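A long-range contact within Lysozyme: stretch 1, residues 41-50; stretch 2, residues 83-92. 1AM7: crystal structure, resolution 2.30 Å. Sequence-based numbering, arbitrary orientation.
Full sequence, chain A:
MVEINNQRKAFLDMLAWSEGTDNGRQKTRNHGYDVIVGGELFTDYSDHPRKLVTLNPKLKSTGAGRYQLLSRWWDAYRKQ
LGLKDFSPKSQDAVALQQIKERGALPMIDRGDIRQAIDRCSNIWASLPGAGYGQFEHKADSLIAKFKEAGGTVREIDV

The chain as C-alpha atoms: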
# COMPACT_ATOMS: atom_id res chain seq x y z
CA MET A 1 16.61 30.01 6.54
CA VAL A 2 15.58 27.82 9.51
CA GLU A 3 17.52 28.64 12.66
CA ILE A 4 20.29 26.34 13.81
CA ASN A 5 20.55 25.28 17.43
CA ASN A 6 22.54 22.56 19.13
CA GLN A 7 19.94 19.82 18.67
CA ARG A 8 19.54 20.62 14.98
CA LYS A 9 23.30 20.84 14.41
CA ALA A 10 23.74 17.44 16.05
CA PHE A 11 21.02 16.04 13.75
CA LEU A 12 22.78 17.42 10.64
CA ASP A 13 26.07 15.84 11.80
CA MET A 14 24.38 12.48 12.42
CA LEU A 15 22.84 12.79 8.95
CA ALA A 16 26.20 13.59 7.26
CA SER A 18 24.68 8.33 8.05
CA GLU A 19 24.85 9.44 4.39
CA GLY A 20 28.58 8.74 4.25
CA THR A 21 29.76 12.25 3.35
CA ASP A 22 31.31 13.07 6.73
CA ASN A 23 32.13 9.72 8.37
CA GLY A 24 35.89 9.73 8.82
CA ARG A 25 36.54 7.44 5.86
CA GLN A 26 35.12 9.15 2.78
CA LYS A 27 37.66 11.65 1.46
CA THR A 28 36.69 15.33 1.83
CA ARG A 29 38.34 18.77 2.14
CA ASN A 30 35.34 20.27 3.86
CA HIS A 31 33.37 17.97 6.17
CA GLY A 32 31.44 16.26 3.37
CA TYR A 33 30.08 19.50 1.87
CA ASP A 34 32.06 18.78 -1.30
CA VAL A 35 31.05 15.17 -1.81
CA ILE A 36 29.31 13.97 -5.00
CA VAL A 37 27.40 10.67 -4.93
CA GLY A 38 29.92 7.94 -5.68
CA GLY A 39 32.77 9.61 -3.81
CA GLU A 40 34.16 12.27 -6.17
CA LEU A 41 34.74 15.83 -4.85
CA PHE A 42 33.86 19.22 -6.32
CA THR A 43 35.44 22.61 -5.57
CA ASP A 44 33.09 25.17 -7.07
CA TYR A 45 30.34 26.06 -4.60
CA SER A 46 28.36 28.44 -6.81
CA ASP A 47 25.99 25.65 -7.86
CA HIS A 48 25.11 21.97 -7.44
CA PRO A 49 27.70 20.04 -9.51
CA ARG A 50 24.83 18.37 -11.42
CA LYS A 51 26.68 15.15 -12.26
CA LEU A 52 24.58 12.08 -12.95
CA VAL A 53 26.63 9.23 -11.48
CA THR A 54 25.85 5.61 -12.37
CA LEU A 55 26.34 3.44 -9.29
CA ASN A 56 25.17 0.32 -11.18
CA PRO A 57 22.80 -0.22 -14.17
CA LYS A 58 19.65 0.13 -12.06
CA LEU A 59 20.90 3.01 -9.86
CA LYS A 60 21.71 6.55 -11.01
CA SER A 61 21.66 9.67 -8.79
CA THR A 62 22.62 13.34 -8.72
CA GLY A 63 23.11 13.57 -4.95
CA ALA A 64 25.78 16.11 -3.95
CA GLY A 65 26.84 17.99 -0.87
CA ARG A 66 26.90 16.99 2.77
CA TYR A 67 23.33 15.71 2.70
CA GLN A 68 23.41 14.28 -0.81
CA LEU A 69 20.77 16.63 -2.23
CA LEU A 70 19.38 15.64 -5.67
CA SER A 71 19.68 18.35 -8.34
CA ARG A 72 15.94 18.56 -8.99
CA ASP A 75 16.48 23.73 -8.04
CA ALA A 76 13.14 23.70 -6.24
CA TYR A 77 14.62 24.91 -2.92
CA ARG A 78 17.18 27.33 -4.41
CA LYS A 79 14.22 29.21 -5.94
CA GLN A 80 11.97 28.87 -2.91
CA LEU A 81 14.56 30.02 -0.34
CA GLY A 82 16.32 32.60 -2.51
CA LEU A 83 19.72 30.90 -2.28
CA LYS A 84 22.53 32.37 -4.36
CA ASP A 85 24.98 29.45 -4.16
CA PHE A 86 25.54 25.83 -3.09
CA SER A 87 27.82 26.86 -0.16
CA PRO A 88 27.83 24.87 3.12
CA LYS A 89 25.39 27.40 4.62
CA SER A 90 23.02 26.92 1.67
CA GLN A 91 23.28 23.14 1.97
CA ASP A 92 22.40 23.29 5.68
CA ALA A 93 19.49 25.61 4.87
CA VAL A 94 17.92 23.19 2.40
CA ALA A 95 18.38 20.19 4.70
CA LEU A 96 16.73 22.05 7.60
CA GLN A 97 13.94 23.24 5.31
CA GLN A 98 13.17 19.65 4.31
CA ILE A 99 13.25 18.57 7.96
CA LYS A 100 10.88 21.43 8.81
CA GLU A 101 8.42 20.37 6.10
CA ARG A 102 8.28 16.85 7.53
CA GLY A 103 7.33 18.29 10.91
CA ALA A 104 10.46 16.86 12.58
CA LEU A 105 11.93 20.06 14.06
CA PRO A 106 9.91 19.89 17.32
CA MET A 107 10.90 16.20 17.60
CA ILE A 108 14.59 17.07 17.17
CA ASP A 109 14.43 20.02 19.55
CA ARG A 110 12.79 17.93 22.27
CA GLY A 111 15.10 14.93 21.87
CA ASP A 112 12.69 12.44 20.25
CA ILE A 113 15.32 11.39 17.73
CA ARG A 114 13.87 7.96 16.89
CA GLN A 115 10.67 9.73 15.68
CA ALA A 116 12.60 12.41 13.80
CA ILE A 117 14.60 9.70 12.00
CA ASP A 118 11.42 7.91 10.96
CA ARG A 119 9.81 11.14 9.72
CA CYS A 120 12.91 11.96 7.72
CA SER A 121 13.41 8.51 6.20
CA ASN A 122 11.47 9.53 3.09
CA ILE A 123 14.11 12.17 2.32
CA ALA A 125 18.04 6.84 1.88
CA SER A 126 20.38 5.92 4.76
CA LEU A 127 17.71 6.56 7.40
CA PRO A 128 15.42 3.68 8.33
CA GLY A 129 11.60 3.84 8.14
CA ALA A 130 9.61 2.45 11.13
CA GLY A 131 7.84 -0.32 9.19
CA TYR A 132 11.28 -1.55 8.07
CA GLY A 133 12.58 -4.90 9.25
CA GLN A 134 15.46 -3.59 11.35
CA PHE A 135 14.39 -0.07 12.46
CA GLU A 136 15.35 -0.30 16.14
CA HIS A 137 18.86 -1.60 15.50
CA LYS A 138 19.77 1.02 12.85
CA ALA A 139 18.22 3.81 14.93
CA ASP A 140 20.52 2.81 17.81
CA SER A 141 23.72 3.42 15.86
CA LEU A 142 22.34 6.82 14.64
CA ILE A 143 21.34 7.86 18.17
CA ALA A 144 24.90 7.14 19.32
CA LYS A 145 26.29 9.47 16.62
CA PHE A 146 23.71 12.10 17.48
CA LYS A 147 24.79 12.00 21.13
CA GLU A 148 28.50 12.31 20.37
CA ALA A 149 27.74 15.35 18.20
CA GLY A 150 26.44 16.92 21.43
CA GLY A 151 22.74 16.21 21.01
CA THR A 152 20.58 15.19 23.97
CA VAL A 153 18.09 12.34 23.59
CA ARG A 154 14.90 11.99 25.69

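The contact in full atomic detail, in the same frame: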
# COMPACT_ATOMS: atom_id res chain seq x y z
N LEU A 41 34.88 14.55 -5.52
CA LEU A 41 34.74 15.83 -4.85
C LEU A 41 34.64 16.96 -5.84
O LEU A 41 35.13 16.84 -6.95
CB LEU A 41 35.96 16.11 -3.96
CG LEU A 41 36.37 15.05 -2.92
CD1 LEU A 41 37.61 15.55 -2.20
CD2 LEU A 41 35.25 14.78 -1.95
N PHE A 42 33.97 18.05 -5.45
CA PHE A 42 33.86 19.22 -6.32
C PHE A 42 34.50 20.38 -5.56
O PHE A 42 34.77 20.26 -4.36
CB PHE A 42 32.41 19.51 -6.76
CG PHE A 42 31.45 19.87 -5.63
CD1 PHE A 42 31.27 21.19 -5.23
CD2 PHE A 42 30.68 18.88 -5.02
CE1 PHE A 42 30.35 21.53 -4.24
CE2 PHE A 42 29.75 19.21 -4.03
CZ PHE A 42 29.59 20.53 -3.64
N THR A 43 34.81 21.47 -6.24
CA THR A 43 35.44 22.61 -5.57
C THR A 43 34.71 23.92 -5.79
O THR A 43 34.96 24.89 -5.08
CB THR A 43 36.87 22.81 -6.03
OG1 THR A 43 36.89 22.82 -7.46
CG2 THR A 43 37.77 21.68 -5.50
N ASP A 44 33.84 23.96 -6.78
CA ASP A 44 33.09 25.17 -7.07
C ASP A 44 31.76 25.10 -6.32
O ASP A 44 30.97 24.18 -6.54
CB ASP A 44 32.87 25.29 -8.58
CG ASP A 44 32.09 26.52 -8.97
OD1 ASP A 44 32.10 27.52 -8.21
OD2 ASP A 44 31.46 26.48 -10.04
N TYR A 45 31.55 26.04 -5.41
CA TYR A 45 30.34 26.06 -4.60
C TYR A 45 29.24 26.98 -5.09
O TYR A 45 28.26 27.21 -4.38
CB TYR A 45 30.69 26.43 -3.16
CG TYR A 45 31.45 25.36 -2.42
CD1 TYR A 45 30.78 24.33 -1.75
CD2 TYR A 45 32.84 25.37 -2.35
CE1 TYR A 45 31.48 23.35 -1.04
CE2 TYR A 45 33.55 24.40 -1.64
CZ TYR A 45 32.86 23.40 -0.99
OH TYR A 45 33.56 22.48 -0.23
N SER A 46 29.38 27.53 -6.29
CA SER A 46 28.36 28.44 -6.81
C SER A 46 27.08 27.73 -7.24
O SER A 46 26.02 28.35 -7.34
CB SER A 46 28.92 29.29 -7.95
OG SER A 46 29.50 28.47 -8.96
N ASP A 47 27.16 26.42 -7.47
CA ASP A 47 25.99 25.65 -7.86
C ASP A 47 26.20 24.16 -7.60
O ASP A 47 27.32 23.71 -7.32
CB ASP A 47 25.67 25.90 -9.34
CG ASP A 47 24.24 25.50 -9.72
OD1 ASP A 47 23.35 25.36 -8.84
OD2 ASP A 47 23.99 25.34 -10.93
N HIS A 48 25.10 23.42 -7.61
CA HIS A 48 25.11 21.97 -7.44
C HIS A 48 25.96 21.49 -8.61
O HIS A 48 25.81 21.98 -9.72
CB HIS A 48 23.66 21.49 -7.59
CG HIS A 48 23.46 20.03 -7.30
ND1 HIS A 48 23.83 19.04 -8.18
CD2 HIS A 48 22.87 19.41 -6.26
CE1 HIS A 48 23.48 17.87 -7.69
NE2 HIS A 48 22.90 18.06 -6.53
N PRO A 49 26.86 20.52 -8.40
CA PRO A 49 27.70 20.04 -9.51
C PRO A 49 26.92 19.43 -10.69
O PRO A 49 27.41 19.37 -11.81
CB PRO A 49 28.64 19.03 -8.84
CG PRO A 49 27.84 18.55 -7.68
CD PRO A 49 27.17 19.79 -7.15
N ARG A 50 25.71 18.95 -10.41
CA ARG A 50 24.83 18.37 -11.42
C ARG A 50 25.39 17.19 -12.22
O ARG A 50 25.11 17.06 -13.41
CB ARG A 50 24.34 19.47 -12.37
CG ARG A 50 23.48 20.51 -11.67
CD ARG A 50 23.07 21.61 -12.60
NE ARG A 50 22.61 22.79 -11.87
CZ ARG A 50 21.38 22.95 -11.40
NH1 ARG A 50 20.45 22.03 -11.58
NH2 ARG A 50 21.08 24.05 -10.71
N LEU A 83 18.31 31.20 -2.49
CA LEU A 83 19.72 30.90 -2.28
C LEU A 83 20.53 31.30 -3.51
O LEU A 83 20.14 31.05 -4.64
CB LEU A 83 19.91 29.41 -1.95
CG LEU A 83 19.12 28.96 -0.72
CD1 LEU A 83 19.23 27.47 -0.54
CD2 LEU A 83 19.59 29.69 0.53
N LYS A 84 21.68 31.92 -3.27
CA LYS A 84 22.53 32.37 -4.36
C LYS A 84 23.71 31.45 -4.68
O LYS A 84 24.44 31.68 -5.64
CB LYS A 84 22.97 33.81 -4.08
CG LYS A 84 21.75 34.74 -3.91
CD LYS A 84 22.11 36.21 -3.79
CE LYS A 84 22.78 36.54 -2.46
NZ LYS A 84 23.30 37.94 -2.47
N ASP A 85 23.87 30.37 -3.92
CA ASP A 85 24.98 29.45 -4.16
C ASP A 85 24.71 28.11 -3.48
O ASP A 85 23.70 27.95 -2.77
CB ASP A 85 26.31 30.06 -3.66
CG ASP A 85 26.30 30.39 -2.17
OD1 ASP A 85 25.79 29.59 -1.36
OD2 ASP A 85 26.82 31.46 -1.78
N PHE A 86 25.62 27.16 -3.68
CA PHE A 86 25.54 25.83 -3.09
C PHE A 86 26.61 25.73 -1.99
O PHE A 86 27.25 24.68 -1.83
CB PHE A 86 25.78 24.78 -4.19
CG PHE A 86 25.31 23.38 -3.83
CD1 PHE A 86 24.00 23.14 -3.43
CD2 PHE A 86 26.19 22.30 -3.89
CE1 PHE A 86 23.58 21.85 -3.09
CE2 PHE A 86 25.77 21.01 -3.55
CZ PHE A 86 24.47 20.78 -3.15
N SER A 87 26.83 26.82 -1.25
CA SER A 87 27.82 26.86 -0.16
C SER A 87 27.32 26.02 1.03
O SER A 87 26.13 25.70 1.11
CB SER A 87 28.05 28.30 0.30
OG SER A 87 26.90 28.81 0.99
N PRO A 88 28.24 25.66 1.95
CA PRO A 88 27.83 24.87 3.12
C PRO A 88 26.60 25.44 3.81
O PRO A 88 25.71 24.69 4.17
CB PRO A 88 29.08 24.90 4.00
CG PRO A 88 30.16 24.80 2.96
CD PRO A 88 29.70 25.81 1.93
N LYS A 89 26.55 26.77 3.98
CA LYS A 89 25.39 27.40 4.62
C LYS A 89 24.10 27.10 3.83
O LYS A 89 23.05 26.83 4.42
CB LYS A 89 25.56 28.92 4.69
CG LYS A 89 24.28 29.64 5.14
CD LYS A 89 24.45 31.15 5.32
CE LYS A 89 23.46 31.65 6.41
NZ LYS A 89 23.15 33.12 6.46
N SER A 90 24.18 27.19 2.51
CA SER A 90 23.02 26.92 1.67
C SER A 90 22.59 25.45 1.79
O SER A 90 21.39 25.13 1.84
CB SER A 90 23.32 27.25 0.21
OG SER A 90 23.47 28.64 0.03
N GLN A 91 23.57 24.56 1.84
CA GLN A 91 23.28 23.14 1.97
C GLN A 91 22.56 22.84 3.27
O GLN A 91 21.58 22.09 3.28
CB GLN A 91 24.55 22.31 1.84
CG GLN A 91 25.17 22.38 0.47
CD GLN A 91 26.40 21.54 0.36
OE1 GLN A 91 26.45 20.44 0.90
NE2 GLN A 91 27.42 22.04 -0.34
N ASP A 92 23.03 23.44 4.37
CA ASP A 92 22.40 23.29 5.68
C ASP A 92 20.97 23.81 5.62
O ASP A 92 20.04 23.20 6.18
CB ASP A 92 23.15 24.11 6.75
CG ASP A 92 24.47 23.48 7.19
OD1 ASP A 92 24.82 22.35 6.76
OD2 ASP A 92 25.16 24.13 7.99

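A segment without regular secondary structure can still pack precisely against a loop and the start of a helix when one aromatic side chain gives them a common centre and a single backbone hydrogen bond marks where they run closest. The contact between residues 41-50 and 83-92 of this lysozyme is a compact example. Stretch 1 has no regular helix or strand, while stretch 2 is a loop that turns into a helix beginning at Pro88. Together they bury 378 Å², and the two largest shares belong to Phe86, with 116 Å², and Tyr45, with 80 Å².

The backbones come closest where Ser46 lies beside Asp85 and Asp47 beside Phe86, with CA atoms 4.4 and 4.8 Å apart respectively. One hydrogen bond joins the stretches here: Phe86 N donates to Tyr45 O at 2.7 Å. Next to it, Asp85 CA lies 3.5 Å from Ser46 O, and its hydrogen points well toward that oxygen, so a CA-H...O contact supplements the conventional bond. Ser87 N is also 3.5 Å from Tyr45 O, but the angle is too poor for a hydrogen bond; this amide is instead satisfied by Asp85 OD1, at 3.0 Å.

With its amide anchored, Phe86 directs its CA-to-CB bond toward stretch 1, and its buried ring (chi1 t) becomes the hub of the apolar packing. His48 CA sits over one face, 4.0 Å from the ring centroid and 20° off the normal, a CH-pi arrangement in which a weakly polarised C-H meets the electron-rich ring. The imidazole follows at an oblique angle, with ring centroids 5.1 Å apart and planes at 49°. At the edge of the Phe86 ring, Phe42 CZ approaches Phe86 CD2 to 3.8 Å, bringing two buried phenylalanines together, and Pro49 CD adds a looser apolar contact with Phe86 CE2 at 4.1 Å.

Tyr45 contributes in two ways. Its carbonyl accepts the bond from Phe86, while its ring leans against the start of the helix, where Tyr45 CD1 meets Pro88 CD at 4.1 Å. Gln91 NE2 lies near the edge of both the Tyr45 and Phe42 rings, but its polarity is not wasted there: it donates to Phe86 O at 3.0 Å in a nearly straight bond. The helical side chain thus braces the residue at the centre of the interface.

Each stretch also secures its own conformation. Ser87 occupies the N-cap position, and its OG donates to Asp85 OD1 at 2.7 Å, tying the loop together just before the helix. In stretch 1, Ser46 OG donates to Asp44 OD1 at 2.9 Å, Arg50 NE forms a salt bridge with Asp47 OD2 at 3.0 Å, and Arg50 N donates to His48 ND1 at 2.9 Å. The last two bonds bridge the chain around His48 and Pro49, both of which pack against Phe86. The general lesson is economical: polar bonds within each stretch accompany its shape, while one aromatic hub, a tyrosine beside it and one amide hydrogen bond account for most of the join.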